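Local coordinates for glycinin A3B4 subunit (Glycine max, PDB 2D5F), which serves as a soybean seed storage globulin of the 11S type, a two-cupin chain that assembles into hexamers, at residues Phe80-Cys85 and Met329-Asn334; Asn12-Leu17 and Val423-Phe428. All coordinates share one frame; numbering follows the deposited sequence.

Contact 1 and contact 2 lie on opposite sides of the chain's centre, their own centres 33 Å apart and their nearest atoms about 21 Å apart, so neither touches the other. Both tie together parts of the chain that are far apart in sequence. In contact 1 the segment 329-334, which leads into strand 332-334 at an edge of the first cupin's sheet, meets the 80-85 loop; in contact 2 the segment 12-17, which precedes strand 21-24 of that same sheet, packs on the second cupin. A magnesium ion lies about 11 Å from the side chain of P425 in contact 2. Neighbouring subunits of the hexamer reach residues of both contacts.

Contact 1 of 2, residues Phe80-Cys85 and Met329-Asn334; sequences FAFPGC and MKLHEN
L331 sets its CD1 methyl in the corner formed by the face of the F80 ring and the edge of the F82 ring. Over F80 the methyl makes a CH-pi contact, CD1 lying 3.9 Å from the ring centroid and 15° off the normal. It comes at the rim of the F82 ring, level with its plane, with CD1 3.5 Å from CZ. F82 has its CG anti to the carbonyl carbon (chi1 -78°), which carries the ring out toward L331 and M329.

This L331-F80-F82 packing is tight and buried, and P126 also touches F80 and L331. The M329 end is looser and partly exposed: its sulfur takes the F82 edge in a Met-aromatic contact, SD standing 4.1 Å from CE2. With an alanine here in place of F82, L331 CD1 would keep the F80 face but is likely to lose the F82 edge, as would the M329 sulfur, opening a gap between loop and segment.

K330 turns from the rings, its NZ giving a hydrogen bond to H332 O at 2.8 Å and a salt bridge to E333 OE1, while OE2 of E333 pairs with R340. This charged pair is buried and faces L357 and E333 of a neighbouring subunit.

Beyond the rings, F82 to C85 form a type II turn with G84 at positive phi, and a disulfide joins C85 to C327. Loop and incoming chain are therefore linked covalently, while no hydrogen bond joins the two segments, which implies that the noncovalent part of their contact rests on apolar and aromatic packing.

Contact 2 of 2, residues Asn12-Leu17 and Val423-Phe428; sequences NNLNAL and VVPQNF
An edge strand of the second cupin's sheet, 421-424, and the type II turn that follows it, P425 to F428, receive the N-terminal segment 12-17, with L14 as the main point of touch. A chi1 of -63° and an extended chi2 (-179°) carry the CD1 methyl of L14 to the V423 carbonyl, CD1 to O 3.2 Å. The same methyl meets CD of P425 tip to tip at 3.9 Å. V411, F412 and V403 of the same barrel, together with E39 of helix 38-43, pack round L14.

Farther along, a water bridges the two backbones: it donates to N15 O at 2.8 Å and accepts from V423 N at 3.1 Å. The P425-F428 turn is closed by F428 N to P425 O at 3.0 Å, and within it CB of P425 sits over the centre of the F428 ring, 3.5 Å above its plane. On its far side the turn faces another subunit, where Q426 bonds to N153 and Q155 of that neighbouring chain.

Just outside the contact, backbone hydrogen bonds of L14 with V411 and of L17 with L421 tie 12-17 to the second cupin. Between the two segments themselves no direct hydrogen bond forms, and V423 O is buried under the L14 methyl with no partner in the model. The chemistry implies apolar contact where L14 meets P425 and V423, with one bridging water meeting the polar need of V423 N but not of its carbonyl.

Contact 1 of 2, residues Phe80-Cys85 and Met329-Asn334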
ATOM      1  N   PHE B  80      11.257  -1.937  25.959  1.00 17.79           N
ATOM      2  CA  PHE B  80      11.220  -3.054  25.030  1.00 20.47           C
ATOM      3  C   PHE B  80      12.619  -3.348  24.521  1.00 17.83           C
ATOM      4  O   PHE B  80      13.522  -2.520  24.642  1.00 25.25           O
ATOM      5  CB  PHE B  80      10.350  -2.740  23.813  1.00 19.60           C
ATOM      6  CG  PHE B  80       8.933  -2.386  24.141  1.00 21.36           C
ATOM      7  CD1 PHE B  80       8.603  -1.100  24.544  1.00 20.09           C
ATOM      8  CD2 PHE B  80       7.919  -3.325  23.991  1.00 16.56           C
ATOM      9  CE1 PHE B  80       7.284  -0.752  24.785  1.00 24.23           C
ATOM     10  CE2 PHE B  80       6.596  -2.987  24.229  1.00 15.14           C
ATOM     11  CZ  PHE B  80       6.276  -1.698  24.626  1.00 14.15           C
ATOM     12  N   ALA B  81      12.790  -4.530  23.943  1.00 21.37           N
ATOM     13  CA  ALA B  81      14.067  -4.920  23.363  1.00 22.93           C
ATOM     14  C   ALA B  81      13.831  -5.198  21.873  1.00 20.51           C
ATOM     15  O   ALA B  81      13.542  -6.325  21.489  1.00 19.37           O
ATOM     16  CB  ALA B  81      14.621  -6.176  24.057  1.00 19.79           C
ATOM     17  N   PHE B  82      13.933  -4.158  21.048  1.00 21.46           N
ATOM     18  CA  PHE B  82      13.748  -4.313  19.610  1.00 19.04           C
ATOM     19  C   PHE B  82      15.028  -4.902  19.043  1.00 16.93           C
ATOM     20  O   PHE B  82      16.114  -4.352  19.226  1.00 18.87           O
ATOM     21  CB  PHE B  82      13.424  -2.965  18.961  1.00 22.32           C
ATOM     22  CG  PHE B  82      11.997  -2.537  19.153  1.00 27.82           C
ATOM     23  CD1 PHE B  82      11.564  -2.024  20.372  1.00 37.07           C
ATOM     24  CD2 PHE B  82      11.069  -2.694  18.126  1.00 45.05           C
ATOM     25  CE1 PHE B  82      10.222  -1.673  20.567  1.00 41.86           C
ATOM     26  CE2 PHE B  82       9.727  -2.347  18.309  1.00 46.94           C
ATOM     27  CZ  PHE B  82       9.305  -1.834  19.535  1.00 41.06           C
ATOM     28  N   PRO B  83      14.914  -6.028  18.332  1.00 18.32           N
ATOM     29  CA  PRO B  83      16.078  -6.705  17.752  1.00 18.89           C
ATOM     30  C   PRO B  83      16.929  -5.888  16.790  1.00 22.80           C
ATOM     31  O   PRO B  83      16.417  -5.294  15.846  1.00 19.97           O
ATOM     32  CB  PRO B  83      15.460  -7.929  17.080  1.00 21.12           C
ATOM     33  CG  PRO B  83      14.124  -7.389  16.593  1.00 18.08           C
ATOM     34  CD  PRO B  83      13.653  -6.594  17.805  1.00 20.11           C
ATOM     35  N   GLY B  84      18.232  -5.860  17.048  1.00 24.00           N
ATOM     36  CA  GLY B  84      19.151  -5.154  16.178  1.00 23.67           C
ATOM     37  C   GLY B  84      19.175  -3.644  16.257  1.00 27.32           C
ATOM     38  O   GLY B  84      19.973  -3.002  15.574  1.00 30.71           O
ATOM     39  N   CYS B  85      18.316  -3.063  17.082  1.00 25.03           N
ATOM     40  CA  CYS B  85      18.278  -1.611  17.214  1.00 25.46           C
ATOM     41  C   CYS B  85      19.364  -1.059  18.136  1.00 25.40           C
ATOM     42  O   CYS B  85      19.752  -1.706  19.107  1.00 25.58           O
ATOM     43  CB  CYS B  85      16.912  -1.184  17.718  1.00 22.78           C
ATOM     44  SG  CYS B  85      15.604  -1.403  16.475  1.00 26.43           S
ATOM     45  N   MET B 329       9.258   2.823  17.352  1.00 52.62           N
ATOM     46  CA  MET B 329       7.830   2.559  17.125  1.00 39.93           C
ATOM     47  C   MET B 329       7.040   3.073  18.341  1.00 44.67           C
ATOM     48  O   MET B 329       7.286   2.636  19.468  1.00 34.32           O
ATOM     49  CB  MET B 329       7.643   1.031  16.961  1.00 42.46           C
ATOM     50  CG  MET B 329       6.235   0.510  16.640  1.00 34.34           C
ATOM     51  SD  MET B 329       6.120  -1.347  16.589  1.00 47.10           S
ATOM     52  CE  MET B 329       6.133  -1.665  14.820  1.00 47.39           C
ATOM     53  N   LYS B 330       6.120   4.015  18.121  1.00 42.97           N
ATOM     54  CA  LYS B 330       5.313   4.564  19.215  1.00 32.31           C
ATOM     55  C   LYS B 330       4.415   3.449  19.711  1.00 27.59           C
ATOM     56  O   LYS B 330       3.623   2.900  18.944  1.00 31.72           O
ATOM     57  CB  LYS B 330       4.451   5.725  18.725  1.00 33.23           C
ATOM     58  CG  LYS B 330       3.719   6.475  19.836  1.00 31.91           C
ATOM     59  CD  LYS B 330       2.745   7.482  19.244  1.00 39.53           C
ATOM     60  CE  LYS B 330       2.557   8.709  20.133  1.00 37.97           C
ATOM     61  NZ  LYS B 330       1.907   8.414  21.431  1.00 46.86           N
ATOM     62  N   LEU B 331       4.516   3.119  20.995  1.00 18.33           N
ATOM     63  CA  LEU B 331       3.730   2.023  21.529  1.00 16.79           C
ATOM     64  C   LEU B 331       2.893   2.330  22.756  1.00 23.33           C
ATOM     65  O   LEU B 331       2.581   1.436  23.552  1.00 25.82           O
ATOM     66  CB  LEU B 331       4.649   0.833  21.811  1.00 20.22           C
ATOM     67  CG  LEU B 331       5.197   0.144  20.559  1.00 23.45           C
ATOM     68  CD1 LEU B 331       6.225  -0.904  20.951  1.00 23.10           C
ATOM     69  CD2 LEU B 331       4.050  -0.492  19.794  1.00 22.69           C
ATOM     70  N   HIS B 332       2.514   3.591  22.908  1.00 25.07           N
ATOM     71  CA  HIS B 332       1.684   3.975  24.033  1.00 27.52           C
ATOM     72  C   HIS B 332       0.977   5.285  23.724  1.00 31.29           C
ATOM     73  O   HIS B 332       1.510   6.150  23.025  1.00 28.72           O
ATOM     74  CB  HIS B 332       2.533   4.060  25.310  1.00 42.02           C
ATOM     75  CG  HIS B 332       2.749   5.451  25.815  1.00 39.99           C
ATOM     76  ND1 HIS B 332       2.250   5.884  27.023  1.00 42.61           N
ATOM     77  CD2 HIS B 332       3.398   6.507  25.273  1.00 46.13           C
ATOM     78  CE1 HIS B 332       2.580   7.148  27.204  1.00 44.76           C
ATOM     79  NE2 HIS B 332       3.276   7.552  26.157  1.00 49.95           N
ATOM     80  N   GLU B 333      -0.240   5.412  24.236  1.00 29.08           N
ATOM     81  CA  GLU B 333      -1.055   6.589  24.005  1.00 27.20           C
ATOM     82  C   GLU B 333      -2.075   6.709  25.132  1.00 27.42           C
ATOM     83  O   GLU B 333      -2.601   5.700  25.603  1.00 24.83           O
ATOM     84  CB  GLU B 333      -1.804   6.430  22.676  1.00 23.29           C
ATOM     85  CG  GLU B 333      -2.439   7.698  22.140  1.00 32.57           C
ATOM     86  CD  GLU B 333      -1.402   8.672  21.614  1.00 42.28           C
ATOM     87  OE1 GLU B 333      -0.528   8.232  20.838  1.00 51.42           O
ATOM     88  OE2 GLU B 333      -1.456   9.869  21.969  1.00 53.27           O
ATOM     89  N   ASN B 334      -2.357   7.931  25.573  1.00 21.70           N
ATOM     90  CA  ASN B 334      -3.363   8.095  26.608  1.00 23.44           C
ATOM     91  C   ASN B 334      -4.705   7.914  25.919  1.00 20.71           C
ATOM     92  O   ASN B 334      -4.887   8.371  24.792  1.00 22.71           O
ATOM     93  CB  ASN B 334      -3.335   9.488  27.224  1.00 23.08           C
ATOM     94  CG  ASN B 334      -4.432   9.671  28.258  1.00 26.27           C
ATOM     95  OD1 ASN B 334      -4.288   9.254  29.413  1.00 31.18           O
ATOM     96  ND2 ASN B 334      -5.550  10.261  27.841  1.00 19.91           N
TER

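Contact 2 of 2, residues Asn12-Leu17 and Val423-Phe428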
ATOM      1  N   ASN B  12     -26.014 -18.437  23.588  1.00 35.36           N
ATOM      2  CA  ASN B  12     -27.345 -17.998  23.986  1.00 35.67           C
ATOM      3  C   ASN B  12     -27.288 -17.243  25.298  1.00 31.61           C
ATOM      4  O   ASN B  12     -28.279 -16.663  25.740  1.00 31.47           O
ATOM      5  CB  ASN B  12     -28.272 -19.202  24.108  1.00 39.80           C
ATOM      6  CG  ASN B  12     -28.386 -19.970  22.808  1.00 61.60           C
ATOM      7  OD1 ASN B  12     -28.778 -19.413  21.776  1.00 60.42           O
ATOM      8  ND2 ASN B  12     -28.037 -21.254  22.845  1.00 65.39           N
ATOM      9  N   ASN B  13     -26.115 -17.247  25.919  1.00 28.00           N
ATOM     10  CA  ASN B  13     -25.920 -16.546  27.178  1.00 24.07           C
ATOM     11  C   ASN B  13     -24.488 -16.015  27.267  1.00 26.73           C
ATOM     12  O   ASN B  13     -23.542 -16.675  26.838  1.00 24.11           O
ATOM     13  CB  ASN B  13     -26.191 -17.492  28.358  1.00 23.58           C
ATOM     14  CG  ASN B  13     -26.037 -16.804  29.709  1.00 34.22           C
ATOM     15  OD1 ASN B  13     -26.799 -15.899  30.051  1.00 27.06           O
ATOM     16  ND2 ASN B  13     -25.038 -17.230  30.483  1.00 31.89           N
ATOM     17  N   LEU B  14     -24.342 -14.817  27.812  1.00 21.15           N
ATOM     18  CA  LEU B  14     -23.031 -14.213  27.998  1.00 25.07           C
ATOM     19  C   LEU B  14     -22.936 -13.851  29.468  1.00 27.17           C
ATOM     20  O   LEU B  14     -23.839 -13.229  30.009  1.00 31.52           O
ATOM     21  CB  LEU B  14     -22.884 -12.938  27.163  1.00 28.32           C
ATOM     22  CG  LEU B  14     -22.940 -13.038  25.639  1.00 23.52           C
ATOM     23  CD1 LEU B  14     -22.746 -11.639  25.047  1.00 29.03           C
ATOM     24  CD2 LEU B  14     -21.855 -13.981  25.140  1.00 25.63           C
ATOM     25  N   ASN B  15     -21.849 -14.242  30.118  1.00 32.56           N
ATOM     26  CA  ASN B  15     -21.672 -13.921  31.528  1.00 29.68           C
ATOM     27  C   ASN B  15     -20.627 -12.837  31.760  1.00 30.56           C
ATOM     28  O   ASN B  15     -19.664 -12.709  31.001  1.00 32.49           O
ATOM     29  CB  ASN B  15     -21.260 -15.172  32.305  1.00 29.96           C
ATOM     30  CG  ASN B  15     -22.439 -16.060  32.656  1.00 26.45           C
ATOM     31  OD1 ASN B  15     -22.293 -17.268  32.770  1.00 32.44           O
ATOM     32  ND2 ASN B  15     -23.611 -15.456  32.845  1.00 31.42           N
ATOM     33  N   ALA B  16     -20.839 -12.053  32.809  1.00 27.94           N
ATOM     34  CA  ALA B  16     -19.896 -11.015  33.195  1.00 32.18           C
ATOM     35  C   ALA B  16     -18.827 -11.844  33.890  1.00 30.81           C
ATOM     36  O   ALA B  16     -19.124 -12.531  34.864  1.00 32.05           O
ATOM     37  CB  ALA B  16     -20.549 -10.059  34.172  1.00 33.88           C
ATOM     38  N   LEU B  17     -17.594 -11.787  33.393  1.00 26.81           N
ATOM     39  CA  LEU B  17     -16.509 -12.592  33.940  1.00 19.60           C
ATOM     40  C   LEU B  17     -15.464 -11.864  34.781  1.00 21.98           C
ATOM     41  O   LEU B  17     -15.144 -10.701  34.532  1.00 22.98           O
ATOM     42  CB  LEU B  17     -15.791 -13.303  32.791  1.00 25.46           C
ATOM     43  CG  LEU B  17     -16.660 -14.058  31.778  1.00 32.51           C
ATOM     44  CD1 LEU B  17     -15.821 -14.455  30.578  1.00 29.30           C
ATOM     45  CD2 LEU B  17     -17.272 -15.284  32.438  1.00 27.50           C
ATOM     46  N   VAL B 423     -17.917  -9.838  26.959  1.00 22.99           N
ATOM     47  CA  VAL B 423     -17.667  -9.947  25.530  1.00 22.00           C
ATOM     48  C   VAL B 423     -18.892  -9.546  24.726  1.00 25.22           C
ATOM     49  O   VAL B 423     -20.011  -9.972  25.034  1.00 27.46           O
ATOM     50  CB  VAL B 423     -17.310 -11.391  25.138  1.00 19.82           C
ATOM     51  CG1 VAL B 423     -17.258 -11.528  23.610  1.00 16.35           C
ATOM     52  CG2 VAL B 423     -15.989 -11.784  25.766  1.00 21.36           C
ATOM     53  N   VAL B 424     -18.683  -8.723  23.701  1.00 19.72           N
ATOM     54  CA  VAL B 424     -19.773  -8.326  22.829  1.00 18.49           C
ATOM     55  C   VAL B 424     -19.355  -8.772  21.429  1.00 19.34           C
ATOM     56  O   VAL B 424     -18.545  -8.122  20.767  1.00 17.08           O
ATOM     57  CB  VAL B 424     -20.020  -6.799  22.855  1.00 21.19           C
ATOM     58  CG1 VAL B 424     -21.156  -6.439  21.893  1.00 20.32           C
ATOM     59  CG2 VAL B 424     -20.367  -6.352  24.283  1.00 21.69           C
ATOM     60  N   PRO B 425     -19.900  -9.909  20.970  1.00 21.09           N
ATOM     61  CA  PRO B 425     -19.590 -10.462  19.647  1.00 14.39           C
ATOM     62  C   PRO B 425     -19.859  -9.501  18.498  1.00 18.66           C
ATOM     63  O   PRO B 425     -20.734  -8.641  18.582  1.00 18.23           O
ATOM     64  CB  PRO B 425     -20.477 -11.704  19.572  1.00 16.70           C
ATOM     65  CG  PRO B 425     -20.616 -12.110  21.042  1.00 23.69           C
ATOM     66  CD  PRO B 425     -20.855 -10.769  21.691  1.00 16.17           C
ATOM     67  N   GLN B 426     -19.091  -9.663  17.424  1.00 18.67           N
ATOM     68  CA  GLN B 426     -19.239  -8.849  16.234  1.00 13.39           C
ATOM     69  C   GLN B 426     -20.709  -8.860  15.805  1.00 18.65           C
ATOM     70  O   GLN B 426     -21.370  -9.901  15.852  1.00 18.81           O
ATOM     71  CB  GLN B 426     -18.359  -9.417  15.118  1.00 17.58           C
ATOM     72  CG  GLN B 426     -18.557  -8.783  13.742  1.00 15.48           C
ATOM     73  CD  GLN B 426     -17.686  -9.430  12.676  1.00 25.15           C
ATOM     74  OE1 GLN B 426     -17.243 -10.572  12.829  1.00 25.07           O
ATOM     75  NE2 GLN B 426     -17.453  -8.712  11.580  1.00 22.19           N
ATOM     76  N   ASN B 427     -21.202  -7.692  15.403  1.00 17.45           N
ATOM     77  CA  ASN B 427     -22.578  -7.502  14.944  1.00 16.16           C
ATOM     78  C   ASN B 427     -23.683  -7.618  16.001  1.00 24.00           C
ATOM     79  O   ASN B 427     -24.833  -7.279  15.715  1.00 18.59           O
ATOM     80  CB  ASN B 427     -22.898  -8.438  13.771  1.00 13.46           C
ATOM     81  CG  ASN B 427     -22.381  -7.913  12.423  1.00 17.95           C
ATOM     82  OD1 ASN B 427     -22.884  -8.312  11.367  1.00 18.04           O
ATOM     83  ND2 ASN B 427     -21.368  -7.038  12.452  1.00 15.79           N
ATOM     84  N   PHE B 428     -23.369  -8.092  17.208  1.00 17.56           N
ATOM     85  CA  PHE B 428     -24.411  -8.156  18.231  1.00 15.84           C
ATOM     86  C   PHE B 428     -24.687  -6.708  18.647  1.00 20.22           C
ATOM     87  O   PHE B 428     -23.782  -5.877  18.682  1.00 20.03           O
ATOM     88  CB  PHE B 428     -23.975  -8.956  19.467  1.00 16.52           C
ATOM     89  CG  PHE B 428     -24.012 -10.456  19.286  1.00 19.58           C
ATOM     90  CD1 PHE B 428     -24.365 -11.282  20.354  1.00 18.29           C
ATOM     91  CD2 PHE B 428     -23.648 -11.047  18.079  1.00 22.83           C
ATOM     92  CE1 PHE B 428     -24.353 -12.671  20.227  1.00 18.27           C
ATOM     93  CE2 PHE B 428     -23.632 -12.433  17.938  1.00 21.90           C
ATOM     94  CZ  PHE B 428     -23.985 -13.250  19.016  1.00 16.83           C
TER
HETATM   95  O   HOH W   1     -18.049 -12.341  28.772  1.00 22.95           O